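COMPASS component SPP1 (Saccharomyces cerevisiae S288c, PDB 6J2P) recognises histone H3 carrying the H3K4me3 mark through its PHD finger, as a zinc-binding component of the Set1C/COMPASS histone methyltransferase complex. Local coordinates at residues Y27-M39 with D47-K61. Numbering follows the deposited sequence.
With ZN (zinc ion), chain K.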
loop_
_atom_site.group_PDB
_atom_site.type_symbol
_atom_site.label_atom_id
_atom_site.label_comp_id
_atom_site.label_asym_id
_atom_site.label_seq_id
_atom_site.Cartn_x
_atom_site.Cartn_y
_atom_site.Cartn_z
ATOM N N TYR A 27 -14.323 8.681 2.685
ATOM C CA TYR A 27 -13.117 8.018 3.159
ATOM C C TYR A 27 -11.936 8.972 3.025
ATOM O O TYR A 27 -12.079 10.105 2.556
ATOM C CB TYR A 27 -12.853 6.724 2.382
ATOM C CG TYR A 27 -13.987 5.730 2.413
ATOM C CD1 TYR A 27 -14.972 5.740 1.433
ATOM C CD2 TYR A 27 -14.070 4.773 3.416
ATOM C CE1 TYR A 27 -16.011 4.830 1.454
ATOM C CE2 TYR A 27 -15.104 3.857 3.444
ATOM C CZ TYR A 27 -16.072 3.890 2.460
ATOM O OH TYR A 27 -17.103 2.980 2.486
ATOM N N CYS A 28 -10.764 8.501 3.454
ATOM C CA CYS A 28 -9.495 9.180 3.197
ATOM C C CYS A 28 -9.385 10.520 3.916
ATOM O O CYS A 28 -10.295 10.920 4.650
ATOM C CB CYS A 28 -9.298 9.367 1.687
ATOM S SG CYS A 28 -7.641 9.857 1.179
ATOM N N ILE A 29 -8.258 11.209 3.724
ATOM C CA ILE A 29 -8.087 12.545 4.285
ATOM C C ILE A 29 -8.878 13.589 3.510
ATOM O O ILE A 29 -9.189 14.655 4.058
ATOM C CB ILE A 29 -6.600 12.939 4.321
ATOM C CG1 ILE A 29 -5.909 12.527 3.019
ATOM C CG2 ILE A 29 -5.908 12.306 5.517
ATOM C CD1 ILE A 29 -4.507 13.076 2.869
ATOM N N CYS A 30 -9.210 13.308 2.246
ATOM C CA CYS A 30 -10.043 14.196 1.447
ATOM C C CYS A 30 -11.508 14.148 1.857
ATOM O O CYS A 30 -12.256 15.081 1.546
ATOM C CB CYS A 30 -9.917 13.835 -0.037
ATOM S SG CYS A 30 -10.444 12.141 -0.443
ATOM N N LYS A 31 -11.925 13.085 2.546
ATOM C CA LYS A 31 -13.316 12.888 2.952
ATOM C C LYS A 31 -14.252 12.991 1.746
ATOM O O LYS A 31 -15.273 13.683 1.764
ATOM C CB LYS A 31 -13.698 13.861 4.071
ATOM C CG LYS A 31 -12.763 13.768 5.282
ATOM C CD LYS A 31 -13.165 12.694 6.298
ATOM C CE LYS A 31 -14.671 12.526 6.415
ATOM N NZ LYS A 31 -15.081 11.285 7.165
ATOM N N ARG A 32 -13.871 12.297 0.676
ATOM C CA ARG A 32 -14.649 12.108 -0.536
ATOM C C ARG A 32 -15.071 10.646 -0.659
ATOM O O ARG A 32 -14.432 9.757 -0.087
ATOM C CB ARG A 32 -13.835 12.520 -1.772
ATOM C CG ARG A 32 -13.627 14.023 -1.915
ATOM C CD ARG A 32 -12.423 14.347 -2.793
ATOM N NE ARG A 32 -12.001 13.198 -3.593
ATOM C CZ ARG A 32 -10.801 13.078 -4.153
ATOM N NH1 ARG A 32 -9.900 14.039 -4.002
ATOM N NH2 ARG A 32 -10.501 11.998 -4.864
ATOM N N PRO A 33 -16.146 10.360 -1.390
ATOM C CA PRO A 33 -16.641 8.978 -1.466
ATOM C C PRO A 33 -15.722 8.087 -2.288
ATOM O O PRO A 33 -14.792 8.534 -2.964
ATOM C CB PRO A 33 -18.012 9.119 -2.136
ATOM C CG PRO A 33 -18.365 10.554 -2.003
ATOM C CD PRO A 33 -17.073 11.303 -2.031
ATOM N N ASP A 34 -16.008 6.789 -2.214
ATOM C CA ASP A 34 -15.319 5.779 -3.012
ATOM C C ASP A 34 -15.960 5.766 -4.394
ATOM O O ASP A 34 -16.978 5.108 -4.618
ATOM C CB ASP A 34 -15.403 4.417 -2.329
ATOM C CG ASP A 34 -15.022 3.265 -3.248
ATOM O OD1 ASP A 34 -14.211 3.468 -4.178
ATOM O OD2 ASP A 34 -15.534 2.146 -3.029
ATOM N N TYR A 35 -15.365 6.508 -5.328
ATOM C CA TYR A 35 -15.882 6.617 -6.684
ATOM C C TYR A 35 -15.171 5.681 -7.656
ATOM O O TYR A 35 -15.250 5.883 -8.873
ATOM C CB TYR A 35 -15.789 8.067 -7.167
ATOM C CG TYR A 35 -16.889 8.953 -6.626
ATOM C CD1 TYR A 35 -18.141 8.433 -6.328
ATOM C CD2 TYR A 35 -16.676 10.309 -6.409
ATOM C CE1 TYR A 35 -19.151 9.234 -5.831
ATOM C CE2 TYR A 35 -17.681 11.118 -5.910
ATOM C CZ TYR A 35 -18.918 10.575 -5.624
ATOM O OH TYR A 35 -19.929 11.373 -5.129
ATOM N N GLY A 36 -14.473 4.668 -7.145
ATOM C CA GLY A 36 -13.909 3.623 -7.976
ATOM C C GLY A 36 -12.407 3.646 -8.149
ATOM O O GLY A 36 -11.871 2.756 -8.822
ATOM N N GLU A 37 -11.704 4.614 -7.573
ATOM C CA GLU A 37 -10.265 4.681 -7.770
ATOM C C GLU A 37 -9.530 3.845 -6.723
ATOM O O GLU A 37 -10.096 3.402 -5.722
ATOM C CB GLU A 37 -9.778 6.130 -7.749
ATOM C CG GLU A 37 -9.539 6.716 -9.141
ATOM C CD GLU A 37 -8.542 5.916 -9.973
ATOM O OE1 GLU A 37 -7.663 5.242 -9.391
ATOM O OE2 GLU A 37 -8.641 5.959 -11.220
ATOM N N LEU A 38 -8.239 3.642 -6.975
ATOM C CA LEU A 38 -7.435 2.717 -6.189
ATOM C C LEU A 38 -7.159 3.276 -4.796
ATOM O O LEU A 38 -6.848 4.459 -4.633
ATOM C CB LEU A 38 -6.130 2.429 -6.932
ATOM C CG LEU A 38 -4.927 1.845 -6.201
ATOM C CD1 LEU A 38 -5.047 0.336 -6.090
ATOM C CD2 LEU A 38 -3.649 2.233 -6.928
ATOM N N MET A 39 -7.271 2.410 -3.787
ATOM C CA MET A 39 -7.173 2.826 -2.394
ATOM C C MET A 39 -6.474 1.756 -1.563
ATOM O O MET A 39 -6.391 0.590 -1.957
ATOM C CB MET A 39 -8.558 3.112 -1.800
ATOM C CG MET A 39 -9.147 4.453 -2.192
ATOM S SD MET A 39 -10.720 4.775 -1.370
ATOM C CE MET A 39 -11.740 3.519 -2.125
ATOM N N ASP A 47 -10.043 2.796 8.047
ATOM C CA ASP A 47 -10.383 3.727 6.985
ATOM C C ASP A 47 -9.706 3.317 5.678
ATOM O O ASP A 47 -8.898 2.386 5.625
ATOM C CB ASP A 47 -9.985 5.153 7.374
ATOM C CG ASP A 47 -10.898 6.203 6.764
ATOM O OD1 ASP A 47 -10.783 7.388 7.147
ATOM O OD2 ASP A 47 -11.730 5.845 5.904
ATOM N N TRP A 48 -10.052 4.029 4.608
ATOM C CA TRP A 48 -9.507 3.777 3.283
ATOM C C TRP A 48 -9.047 5.093 2.678
ATOM O O TRP A 48 -9.706 6.121 2.843
ATOM C CB TRP A 48 -10.539 3.096 2.376
ATOM C CG TRP A 48 -10.875 1.713 2.831
ATOM C CD1 TRP A 48 -11.742 1.366 3.826
ATOM C CD2 TRP A 48 -10.335 0.488 2.322
ATOM N NE1 TRP A 48 -11.781 -0.001 3.963
ATOM C CE2 TRP A 48 -10.927 -0.564 3.051
ATOM C CE3 TRP A 48 -9.415 0.178 1.317
ATOM C CZ2 TRP A 48 -10.627 -1.902 2.809
ATOM C CZ3 TRP A 48 -9.116 -1.153 1.079
ATOM C CH2 TRP A 48 -9.721 -2.176 1.821
ATOM N N PHE A 49 -7.914 5.055 1.981
ATOM C CA PHE A 49 -7.247 6.264 1.520
ATOM C C PHE A 49 -6.840 6.119 0.062
ATOM O O PHE A 49 -6.303 5.084 -0.344
ATOM C CB PHE A 49 -6.016 6.573 2.388
ATOM C CG PHE A 49 -6.335 6.733 3.850
ATOM C CD1 PHE A 49 -6.527 7.989 4.396
ATOM C CD2 PHE A 49 -6.449 5.624 4.675
ATOM C CE1 PHE A 49 -6.829 8.141 5.733
ATOM C CE2 PHE A 49 -6.750 5.768 6.014
ATOM C CZ PHE A 49 -6.944 7.029 6.544
ATOM N N HIS A 50 -7.096 7.167 -0.718
ATOM C CA HIS A 50 -6.735 7.162 -2.130
ATOM C C HIS A 50 -5.223 7.217 -2.300
ATOM O O HIS A 50 -4.519 7.886 -1.538
ATOM C CB HIS A 50 -7.377 8.346 -2.851
ATOM C CG HIS A 50 -8.872 8.365 -2.775
ATOM N ND1 HIS A 50 -9.566 9.294 -2.030
ATOM C CD2 HIS A 50 -9.805 7.570 -3.348
ATOM C CE1 HIS A 50 -10.863 9.069 -2.147
ATOM N NE2 HIS A 50 -11.034 8.027 -2.939
ATOM N N PHE A 51 -4.726 6.498 -3.311
ATOM C CA PHE A 51 -3.311 6.584 -3.656
ATOM C C PHE A 51 -2.920 8.014 -4.001
ATOM O O PHE A 51 -1.889 8.515 -3.538
ATOM C CB PHE A 51 -3.002 5.659 -4.833
ATOM C CG PHE A 51 -2.469 4.319 -4.436
ATOM C CD1 PHE A 51 -1.194 3.930 -4.807
ATOM C CD2 PHE A 51 -3.242 3.438 -3.704
ATOM C CE1 PHE A 51 -0.698 2.687 -4.453
ATOM C CE2 PHE A 51 -2.752 2.190 -3.359
ATOM C CZ PHE A 51 -1.476 1.821 -3.721
ATOM N N THR A 52 -3.742 8.688 -4.812
ATOM C CA THR A 52 -3.411 10.037 -5.261
ATOM C C THR A 52 -3.360 11.024 -4.102
ATOM O O THR A 52 -2.559 11.966 -4.125
ATOM C CB THR A 52 -4.423 10.501 -6.309
ATOM O OG1 THR A 52 -5.749 10.289 -5.815
ATOM C CG2 THR A 52 -4.241 9.721 -7.603
ATOM N N CYS A 53 -4.196 10.825 -3.080
ATOM C CA CYS A 53 -4.178 11.728 -1.934
ATOM C C CYS A 53 -2.927 11.536 -1.086
ATOM O O CYS A 53 -2.466 12.485 -0.443
ATOM C CB CYS A 53 -5.433 11.529 -1.087
ATOM S SG CYS A 53 -6.961 12.068 -1.891
ATOM N N LEU A 54 -2.367 10.329 -1.073
ATOM C CA LEU A 54 -1.136 10.048 -0.347
ATOM C C LEU A 54 0.110 10.269 -1.190
ATOM O O LEU A 54 1.221 10.070 -0.688
ATOM C CB LEU A 54 -1.144 8.608 0.171
ATOM C CG LEU A 54 -2.382 8.211 0.969
ATOM C CD1 LEU A 54 -2.566 6.704 0.934
ATOM C CD2 LEU A 54 -2.275 8.725 2.396
ATOM N N HIS A 55 -0.054 10.664 -2.454
ATOM C CA HIS A 55 1.059 10.881 -3.375
ATOM C C HIS A 55 1.929 9.635 -3.516
ATOM O O HIS A 55 3.148 9.728 -3.667
ATOM C CB HIS A 55 1.900 12.086 -2.949
ATOM C CG HIS A 55 1.110 13.350 -2.831
ATOM N ND1 HIS A 55 1.222 14.204 -1.755
ATOM C CD2 HIS A 55 0.185 13.898 -3.654
ATOM C CE1 HIS A 55 0.403 15.227 -1.923
ATOM N NE2 HIS A 55 -0.239 15.065 -3.066
ATOM N N ILE A 56 1.314 8.463 -3.459
ATOM C CA ILE A 56 1.996 7.196 -3.705
ATOM C C ILE A 56 1.722 6.791 -5.145
ATOM O O ILE A 56 0.548 6.756 -5.550
ATOM C CB ILE A 56 1.534 6.098 -2.731
ATOM C CG1 ILE A 56 2.178 6.300 -1.361
ATOM C CG2 ILE A 56 1.903 4.721 -3.264
ATOM C CD1 ILE A 56 1.294 5.881 -0.211
ATOM N N PRO A 57 2.743 6.505 -5.947
ATOM C CA PRO A 57 2.510 6.118 -7.342
ATOM C C PRO A 57 1.664 4.856 -7.443
ATOM O O PRO A 57 1.804 3.922 -6.652
ATOM C CB PRO A 57 3.925 5.896 -7.886
ATOM C CG PRO A 57 4.803 6.732 -7.002
ATOM C CD PRO A 57 4.176 6.662 -5.642
ATOM N N GLU A 58 0.774 4.842 -8.440
ATOM C CA GLU A 58 -0.156 3.728 -8.600
ATOM C C GLU A 58 0.567 2.425 -8.926
ATOM O O GLU A 58 0.102 1.345 -8.543
ATOM C CB GLU A 58 -1.181 4.065 -9.687
ATOM C CG GLU A 58 -2.077 2.906 -10.110
ATOM C CD GLU A 58 -3.506 3.339 -10.392
ATOM O OE1 GLU A 58 -3.891 4.448 -9.963
ATOM O OE2 GLU A 58 -4.245 2.567 -11.041
ATOM N N GLN A 59 1.709 2.504 -9.614
ATOM C CA GLN A 59 2.433 1.297 -9.999
ATOM C C GLN A 59 2.950 0.519 -8.796
ATOM O O GLN A 59 3.203 -0.686 -8.914
ATOM C CB GLN A 59 3.591 1.658 -10.931
ATOM C CG GLN A 59 4.371 2.892 -10.514
ATOM C CD GLN A 59 5.540 3.178 -11.435
ATOM O OE1 GLN A 59 5.726 2.500 -12.448
ATOM N NE2 GLN A 59 6.338 4.184 -11.088
ATOM N N PHE A 60 3.111 1.171 -7.645
ATOM C CA PHE A 60 3.469 0.485 -6.404
ATOM C C PHE A 60 2.266 -0.181 -5.747
ATOM O O PHE A 60 2.157 -0.209 -4.520
ATOM C CB PHE A 60 4.131 1.468 -5.438
ATOM C CG PHE A 60 5.338 2.167 -6.001
ATOM C CD1 PHE A 60 6.057 1.618 -7.052
ATOM C CD2 PHE A 60 5.762 3.373 -5.464
ATOM C CE1 PHE A 60 7.167 2.264 -7.565
ATOM C CE2 PHE A 60 6.874 4.024 -5.970
ATOM C CZ PHE A 60 7.578 3.468 -7.022
ATOM N N LYS A 61 1.355 -0.728 -6.555
ATOM C CA LYS A 61 0.073 -1.201 -6.041
ATOM C C LYS A 61 0.243 -2.392 -5.106
ATOM O O LYS A 61 -0.438 -2.482 -4.077
ATOM C CB LYS A 61 -0.846 -1.562 -7.209
ATOM C CG LYS A 61 -2.235 -2.032 -6.808
ATOM C CD LYS A 61 -2.825 -2.967 -7.861
ATOM C CE LYS A 61 -2.532 -2.483 -9.279
ATOM N NZ LYS A 61 -3.114 -1.139 -9.565
HETATM ZN ZN ZN K . -8.629 10.738 -0.872
#
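Cys-28, Cys-30, His-50 and Cys-53 close round a zinc ion, one of the two metal sites of this PHD finger, so that each segment supplies two of its four ligands. His-50 binds through ND1, 2.1 Å from the zinc, while SG of Cys-30 and the carbonyl O of Pro-33 lie at the edge of its ring. The sulfur of Cys-28 does double duty: SG, 2.4 Å from the metal, also accepts a hydrogen bond from N of His-50 at 3.3 Å. This N-H would probably ease the negative charge of the thiolate. N of Phe-51 donates to O of Leu-38 over 3.2 Å in a nearly straight bond (169°). With its CG anti to the backbone N (chi1 162°), Leu-38 sets CD2 over the centre of the Phe-51 ring as a CH-pi contact, 3.4 Å from the centroid. Were Phe-51 replaced by an alanine, that methyl would probably lose its aromatic platform and a gap would open beside Leu-38. N of Leu-38 is taken by OE1 of Glu-37, and OD2 of Asp-47 accepts from N of Trp-48. Met-39 and His-50 pair in the antiparallel ribbon of strands 39-41 and 48-50, where Met-39 and Trp-48 also pack on the modified side chain of the bound peptide. Beyond the ribbon, Ile-29 and Leu-54 rest on helix 70-73, and Phe-49 reaches Cys-69 of the second zinc site.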